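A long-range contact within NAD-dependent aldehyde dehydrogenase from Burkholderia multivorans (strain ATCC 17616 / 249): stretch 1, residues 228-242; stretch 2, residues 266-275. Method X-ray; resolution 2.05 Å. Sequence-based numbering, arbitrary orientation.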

ATOM      1  N   ASP A 228     -10.693  -7.923  -2.410  1.00 21.60           N
ATOM      2  CA  ASP A 228     -11.735  -6.996  -1.983  1.00 22.76           C
ATOM      3  C   ASP A 228     -12.690  -7.681  -1.009  1.00 25.04           C
ATOM      4  O   ASP A 228     -12.936  -7.177   0.090  1.00 23.98           O
ATOM      5  CB  ASP A 228     -12.501  -6.468  -3.199  1.00 22.99           C
ATOM      6  CG  ASP A 228     -11.790  -5.328  -3.937  1.00 24.06           C
ATOM      7  OD1 ASP A 228     -10.794  -4.789  -3.421  1.00 24.77           O
ATOM      8  OD2 ASP A 228     -12.254  -4.964  -5.051  1.00 24.50           O
ATOM      9  N   LEU A 229     -13.219  -8.849  -1.397  1.00 22.32           N
ATOM     10  CA  LEU A 229     -14.223  -9.535  -0.581  1.00 27.75           C
ATOM     11  C   LEU A 229     -13.647  -9.993   0.749  1.00 25.96           C
ATOM     12  O   LEU A 229     -14.280  -9.823   1.795  1.00 28.51           O
ATOM     13  CB  LEU A 229     -14.795 -10.733  -1.343  1.00 25.92           C
ATOM     14  CG  LEU A 229     -15.817 -10.448  -2.434  1.00 30.17           C
ATOM     15  CD1 LEU A 229     -16.163 -11.763  -3.147  1.00 29.15           C
ATOM     16  CD2 LEU A 229     -17.070  -9.790  -1.814  1.00 25.34           C
ATOM     17  N   ALA A 230     -12.437 -10.562   0.727  1.00 22.85           N
ATOM     18  CA  ALA A 230     -11.791 -11.072   1.930  1.00 26.23           C
ATOM     19  C   ALA A 230     -11.456  -9.969   2.926  1.00 23.17           C
ATOM     20  O   ALA A 230     -11.134 -10.266   4.080  1.00 23.42           O
ATOM     21  CB  ALA A 230     -10.512 -11.841   1.564  1.00 26.31           C
ATOM     22  N   THR A 231     -11.453  -8.709   2.500  1.00 22.78           N
ATOM     23  CA  THR A 231     -11.244  -7.615   3.438  1.00 23.23           C
ATOM     24  C   THR A 231     -12.536  -6.832   3.676  1.00 25.03           C
ATOM     25  O   THR A 231     -12.488  -5.687   4.134  1.00 24.69           O
ATOM     26  CB  THR A 231     -10.117  -6.697   2.950  1.00 22.85           C
ATOM     27  OG1 THR A 231     -10.398  -6.266   1.613  1.00 25.05           O
ATOM     28  CG2 THR A 231      -8.764  -7.458   2.969  1.00 23.60           C
ATOM     29  N   GLY A 232     -13.685  -7.426   3.350  1.00 23.59           N
ATOM     30  CA  GLY A 232     -14.967  -6.865   3.752  1.00 22.84           C
ATOM     31  C   GLY A 232     -15.535  -5.809   2.839  1.00 28.10           C
ATOM     32  O   GLY A 232     -16.540  -5.184   3.187  1.00 24.44           O
ATOM     33  N   ASN A 233     -14.933  -5.584   1.682  1.00 22.24           N
ATOM     34  CA  ASN A 233     -15.448  -4.580   0.776  1.00 21.44           C
ATOM     35  C   ASN A 233     -16.589  -5.157  -0.050  1.00 18.55           C
ATOM     36  O   ASN A 233     -16.718  -6.370  -0.201  1.00 25.14           O
ATOM     37  CB  ASN A 233     -14.321  -4.086  -0.147  1.00 22.54           C
ATOM     38  CG  ASN A 233     -13.211  -3.427   0.622  1.00 23.91           C
ATOM     39  OD1 ASN A 233     -13.319  -2.264   0.971  1.00 27.08           O
ATOM     40  ND2 ASN A 233     -12.154  -4.180   0.934  1.00 24.60           N
ATOM     41  N   THR A 234     -17.409  -4.267  -0.602  1.00 18.11           N
ATOM     42  CA  THR A 234     -18.334  -4.648  -1.659  1.00 21.89           C
ATOM     43  C   THR A 234     -17.638  -4.433  -3.006  1.00 27.07           C
ATOM     44  O   THR A 234     -16.669  -3.680  -3.101  1.00 25.50           O
ATOM     45  CB  THR A 234     -19.627  -3.831  -1.582  1.00 25.89           C
ATOM     46  OG1 THR A 234     -19.306  -2.436  -1.542  1.00 25.29           O
ATOM     47  CG2 THR A 234     -20.460  -4.203  -0.324  1.00 26.27           C
ATOM     48  N   VAL A 235     -18.124  -5.114  -4.049  1.00 24.55           N
ATOM     49  CA  VAL A 235     -17.422  -5.156  -5.334  1.00 28.44           C
ATOM     50  C   VAL A 235     -18.402  -4.965  -6.485  1.00 31.68           C
ATOM     51  O   VAL A 235     -19.427  -5.647  -6.553  1.00 24.63           O
ATOM     52  CB  VAL A 235     -16.663  -6.487  -5.517  1.00 25.55           C
ATOM     53  CG1 VAL A 235     -15.788  -6.430  -6.749  1.00 19.54           C
ATOM     54  CG2 VAL A 235     -15.830  -6.806  -4.286  1.00 19.34           C
ATOM     55  N   ILE A 236     -18.056  -4.084  -7.420  1.00 21.04           N
ATOM     56  CA  ILE A 236     -18.716  -3.996  -8.721  1.00 18.60           C
ATOM     57  C   ILE A 236     -17.749  -4.587  -9.738  1.00 25.91           C
ATOM     58  O   ILE A 236     -16.601  -4.123  -9.854  1.00 21.38           O
ATOM     59  CB  ILE A 236     -19.091  -2.549  -9.091  1.00 21.40           C
ATOM     60  CG1 ILE A 236     -20.099  -1.957  -8.080  1.00 23.91           C
ATOM     61  CG2 ILE A 236     -19.640  -2.483 -10.507  1.00 20.99           C
ATOM     62  CD1 ILE A 236     -20.287  -0.451  -8.210  1.00 23.01           C
ATOM     63  N   VAL A 237     -18.178  -5.642 -10.425  1.00 21.36           N
ATOM     64  CA  VAL A 237     -17.346  -6.321 -11.416  1.00 25.77           C
ATOM     65  C   VAL A 237     -17.753  -5.821 -12.793  1.00 28.30           C
ATOM     66  O   VAL A 237     -18.901  -6.015 -13.215  1.00 27.56           O
ATOM     67  CB  VAL A 237     -17.482  -7.847 -11.320  1.00 24.04           C
ATOM     68  CG1 VAL A 237     -16.614  -8.527 -12.368  1.00 27.04           C
ATOM     69  CG2 VAL A 237     -17.118  -8.333  -9.916  1.00 21.17           C
ATOM     70  N   LYS A 238     -16.817  -5.164 -13.482  1.00 23.49           N
ATOM     71  CA  LYS A 238     -17.021  -4.620 -14.821  1.00 25.98           C
ATOM     72  C   LYS A 238     -16.130  -5.379 -15.793  1.00 28.20           C
ATOM     73  O   LYS A 238     -14.965  -5.000 -15.991  1.00 23.21           O
ATOM     74  CB  LYS A 238     -16.691  -3.121 -14.849  1.00 25.58           C
ATOM     75  CG  LYS A 238     -17.398  -2.327 -15.955  1.00 22.99           C
ATOM     76  CD  LYS A 238     -16.975  -2.701 -17.370  1.00 21.60           C
ATOM     77  CE  LYS A 238     -15.510  -2.321 -17.641  1.00 24.07           C
ATOM     78  NZ  LYS A 238     -15.150  -2.708 -19.045  1.00 28.07           N
ATOM     79  N   PRO A 239     -16.606  -6.449 -16.422  1.00 27.16           N
ATOM     80  CA  PRO A 239     -15.723  -7.213 -17.310  1.00 24.43           C
ATOM     81  C   PRO A 239     -15.421  -6.456 -18.593  1.00 25.51           C
ATOM     82  O   PRO A 239     -16.107  -5.511 -18.987  1.00 24.97           O
ATOM     83  CB  PRO A 239     -16.508  -8.503 -17.608  1.00 18.54           C
ATOM     84  CG  PRO A 239     -17.682  -8.509 -16.620  1.00 26.58           C
ATOM     85  CD  PRO A 239     -17.933  -7.075 -16.265  1.00 27.55           C
ATOM     86  N   HIS A 240     -14.370  -6.895 -19.261  1.00 27.25           N
ATOM     87  CA  HIS A 240     -14.169  -6.443 -20.624  1.00 23.18           C
ATOM     88  C   HIS A 240     -15.378  -6.846 -21.470  1.00 21.70           C
ATOM     89  O   HIS A 240     -15.872  -7.975 -21.342  1.00 27.29           O
ATOM     90  CB  HIS A 240     -12.883  -7.040 -21.195  1.00 29.22           C
ATOM     91  CG  HIS A 240     -12.523  -6.490 -22.536  1.00 33.61           C
ATOM     92  ND1 HIS A 240     -13.175  -6.873 -23.687  1.00 32.99           N
ATOM     93  CD2 HIS A 240     -11.592  -5.579 -22.914  1.00 35.95           C
ATOM     94  CE1 HIS A 240     -12.653  -6.232 -24.719  1.00 37.88           C
ATOM     95  NE2 HIS A 240     -11.692  -5.440 -24.277  1.00 32.84           N
ATOM     96  N   PRO A 241     -15.886  -5.961 -22.338  1.00 24.88           N
ATOM     97  CA  PRO A 241     -17.104  -6.293 -23.105  1.00 27.48           C
ATOM     98  C   PRO A 241     -16.957  -7.512 -24.013  1.00 29.77           C
ATOM     99  O   PRO A 241     -17.971  -8.044 -24.491  1.00 26.46           O
ATOM    100  CB  PRO A 241     -17.367  -5.026 -23.936  1.00 27.62           C
ATOM    101  CG  PRO A 241     -16.453  -3.996 -23.421  1.00 32.69           C
ATOM    102  CD  PRO A 241     -15.325  -4.654 -22.719  1.00 31.14           C
ATOM    103  N   GLY A 242     -15.735  -7.961 -24.287  1.00 29.59           N
ATOM    104  CA  GLY A 242     -15.531  -9.176 -25.056  1.00 27.92           C
ATOM    105  C   GLY A 242     -15.451 -10.457 -24.243  1.00 29.58           C
ATOM    106  O   GLY A 242     -15.392 -11.544 -24.828  1.00 30.08           O
ATOM    107  N   ASN A 266     -26.169  -8.080  -3.202  1.00 23.51           N
ATOM    108  CA  ASN A 266     -25.548  -6.944  -3.873  1.00 24.57           C
ATOM    109  C   ASN A 266     -24.201  -6.547  -3.278  1.00 24.04           C
ATOM    110  O   ASN A 266     -23.646  -5.530  -3.701  1.00 25.52           O
ATOM    111  CB  ASN A 266     -26.498  -5.755  -3.859  1.00 24.71           C
ATOM    112  CG  ASN A 266     -27.728  -6.021  -4.676  1.00 31.08           C
ATOM    113  OD1 ASN A 266     -27.653  -6.707  -5.690  1.00 28.57           O
ATOM    114  ND2 ASN A 266     -28.877  -5.510  -4.230  1.00 29.76           N
ATOM    115  N   VAL A 267     -23.671  -7.288  -2.304  1.00 22.98           N
ATOM    116  CA  VAL A 267     -22.245  -7.167  -2.006  1.00 27.04           C
ATOM    117  C   VAL A 267     -21.422  -7.324  -3.287  1.00 25.51           C
ATOM    118  O   VAL A 267     -20.403  -6.647  -3.456  1.00 26.01           O
ATOM    119  CB  VAL A 267     -21.837  -8.184  -0.913  1.00 25.35           C
ATOM    120  CG1 VAL A 267     -20.306  -8.308  -0.812  1.00 19.63           C
ATOM    121  CG2 VAL A 267     -22.406  -7.736   0.440  1.00 23.99           C
ATOM    122  N   VAL A 268     -21.884  -8.148  -4.238  1.00 26.76           N
ATOM    123  CA  VAL A 268     -21.215  -8.303  -5.536  1.00 23.03           C
ATOM    124  C   VAL A 268     -22.233  -8.100  -6.653  1.00 27.83           C
ATOM    125  O   VAL A 268     -23.255  -8.800  -6.700  1.00 24.53           O
ATOM    126  CB  VAL A 268     -20.540  -9.677  -5.676  1.00 23.68           C
ATOM    127  CG1 VAL A 268     -19.914  -9.818  -7.063  1.00 27.60           C
ATOM    128  CG2 VAL A 268     -19.496  -9.858  -4.589  1.00 22.72           C
ATOM    129  N   THR A 269     -21.947  -7.163  -7.567  1.00 20.67           N
ATOM    130  CA  THR A 269     -22.811  -6.903  -8.715  1.00 22.90           C
ATOM    131  C   THR A 269     -22.001  -6.945 -10.006  1.00 30.13           C
ATOM    132  O   THR A 269     -20.767  -6.878  -9.999  1.00 22.94           O
ATOM    133  CB  THR A 269     -23.529  -5.547  -8.610  1.00 24.25           C
ATOM    134  OG1 THR A 269     -22.575  -4.506  -8.383  1.00 21.72           O
ATOM    135  CG2 THR A 269     -24.553  -5.566  -7.462  1.00 22.06           C
ATOM    136  N   LEU A 270     -22.714  -7.050 -11.124  1.00 26.21           N
ATOM    137  CA  LEU A 270     -22.105  -7.194 -12.441  1.00 27.29           C
ATOM    138  C   LEU A 270     -22.532  -6.025 -13.313  1.00 28.90           C
ATOM    139  O   LEU A 270     -23.727  -5.843 -13.564  1.00 22.06           O
ATOM    140  CB  LEU A 270     -22.527  -8.510 -13.098  1.00 28.82           C
ATOM    141  CG  LEU A 270     -21.923  -8.699 -14.488  1.00 27.26           C
ATOM    142  CD1 LEU A 270     -20.500  -9.269 -14.356  1.00 24.02           C
ATOM    143  CD2 LEU A 270     -22.812  -9.571 -15.392  1.00 27.95           C
ATOM    144  N   LEU A 271     -21.569  -5.251 -13.791  1.00 27.11           N
ATOM    145  CA  LEU A 271     -21.850  -4.132 -14.683  1.00 22.50           C
ATOM    146  C   LEU A 271     -21.398  -4.554 -16.087  1.00 26.69           C
ATOM    147  O   LEU A 271     -20.256  -4.312 -16.490  1.00 24.00           O
ATOM    148  CB  LEU A 271     -21.142  -2.855 -14.200  1.00 25.25           C
ATOM    149  CG  LEU A 271     -21.328  -1.593 -15.071  1.00 32.32           C
ATOM    150  CD1 LEU A 271     -22.777  -1.214 -15.109  1.00 31.74           C
ATOM    151  CD2 LEU A 271     -20.492  -0.415 -14.582  1.00 28.52           C
ATOM    152  N   ALA A 272     -22.295  -5.206 -16.821  1.00 23.82           N
ATOM    153  CA  ALA A 272     -22.014  -5.578 -18.198  1.00 26.42           C
ATOM    154  C   ALA A 272     -22.179  -4.359 -19.087  1.00 30.24           C
ATOM    155  O   ALA A 272     -23.035  -3.506 -18.831  1.00 27.05           O
ATOM    156  CB  ALA A 272     -22.946  -6.693 -18.660  1.00 28.17           C
ATOM    157  N   THR A 273     -21.345  -4.265 -20.124  1.00 24.91           N
ATOM    158  CA  THR A 273     -21.364  -3.109 -21.006  1.00 27.43           C
ATOM    159  C   THR A 273     -21.222  -3.549 -22.459  1.00 30.48           C
ATOM    160  O   THR A 273     -20.847  -4.688 -22.768  1.00 30.55           O
ATOM    161  CB  THR A 273     -20.243  -2.112 -20.656  1.00 29.01           C
ATOM    162  OG1 THR A 273     -18.967  -2.749 -20.812  1.00 31.71           O
ATOM    163  CG2 THR A 273     -20.365  -1.646 -19.223  1.00 24.97           C
ATOM    164  N   GLU A 274     -21.472  -2.598 -23.351  1.00 37.29           N
ATOM    165  CA  GLU A 274     -21.197  -2.721 -24.767  1.00 35.60           C
ATOM    166  C   GLU A 274     -19.850  -2.077 -25.043  1.00 31.99           C
ATOM    167  O   GLU A 274     -19.365  -1.273 -24.243  1.00 34.62           O
ATOM    168  CB  GLU A 274     -22.267  -1.991 -25.594  1.00 42.85           C
ATOM    169  CG  GLU A 274     -23.694  -2.514 -25.509  1.00 52.53           C
ATOM    170  CD  GLU A 274     -23.991  -3.704 -26.401  1.00 51.33           C
ATOM    171  OE1 GLU A 274     -23.446  -3.773 -27.517  1.00 56.55           O
ATOM    172  OE2 GLU A 274     -24.796  -4.561 -25.989  1.00 49.65           O
ATOM    173  N   PRO A 275     -19.209  -2.407 -26.163  1.00 37.71           N
ATOM    174  CA  PRO A 275     -17.895  -1.831 -26.464  1.00 35.96           C
ATOM    175  C   PRO A 275     -17.937  -0.317 -26.613  1.00 42.21           C
ATOM    176  O   PRO A 275     -18.978   0.283 -26.907  1.00 35.26           O
ATOM    177  CB  PRO A 275     -17.511  -2.504 -27.789  1.00 44.49           C
ATOM    178  CG  PRO A 275     -18.251  -3.790 -27.764  1.00 44.23           C
ATOM    179  CD  PRO A 275     -19.571  -3.456 -27.129  1.00 42.45           C
TER
HETATM  180  O   HOH W   1     -21.789  -4.436  -5.621  1.00 25.25           O
HETATM  181  O   HOH W   2     -18.613  -5.445 -19.958  1.00 30.48           O
HETATM  182  O   HOH W   3     -20.414  -6.623 -24.812  1.00 30.96           O

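Strand 234-238 and strand 268-270 lie side by side as parallel neighbours in a sheet, their axes 4.8 Å apart at closest approach and their N-to-C directions 17° apart. The register pairs Val235 with Val268, Ile236 with Thr269 and Val237 with Leu270. Four backbone hydrogen bonds hold it. Val235 N donates to Val267 O (2.8 Å), and Thr269 N returns a bond to Val235 O (3.1 Å); two residues on, Val237 N donates to Thr269 O (2.9 Å) and Leu271 N to Val237 O (2.8 Å). This is the usual parallel ladder, in which alternate residues of one strand, here Val235 and Val237, use both N and O to reach two residues that flank their partner. The same two carbonyls also accept CA-H...O contacts, from Val268 CA to Val235 O (3.4 Å) and from Leu270 CA to Val237 O (3.5 Å).

Because side chains alternate along a strand, the two faces of this pair differ. Val235, Val237, Val268 and Leu270 share one face, where the contacts are apolar: Val237 CG2 lies 4.3 Å from Val268 CG1, and Val237 CG1 lies 4.4 Å from Leu270 CD1. Leu229, in the helix that precedes the strand, extends this cluster by placing CD2 3.7 Å from both Val267 CG1 and Val268 CG2. At the other end, Pro239 CG packs 3.7 Å from Leu270 CD1.

Ile236 and Thr269 occupy the opposite face. Ile236 CG1 approaches Thr269 OG1 at 3.6 Å, a van der Waals contact, since the carbon offers no polar partner. Ile236 CG2 also meets Leu271 CB at 4.0 Å, while the aliphatic part of Lys238 covers the next segment, with CG 3.9 Å from Leu271 CD2. The Lys238 amine turns back to its own stretch, NZ donating to Pro239 O (3.0 Å).

Beyond the strands, water takes over part of the bonding. Water 2 donates to Pro239 O (2.7 Å) and to Thr273 OG1 (2.9 Å), bridging two oxygens that stand 4.4 Å apart, too far for a direct hydrogen bond. Water 3 similarly donates to Pro241 O and Thr273 O, each at 2.8 Å. Pro241, its CA-to-CB bond directed toward the second stretch, closes the contact with its ring: CB lies 3.7 Å from Thr273 O and 4.1 Å from Pro275 CG. In all, the two stretches bury 728 Å² of surface, summed over both sides.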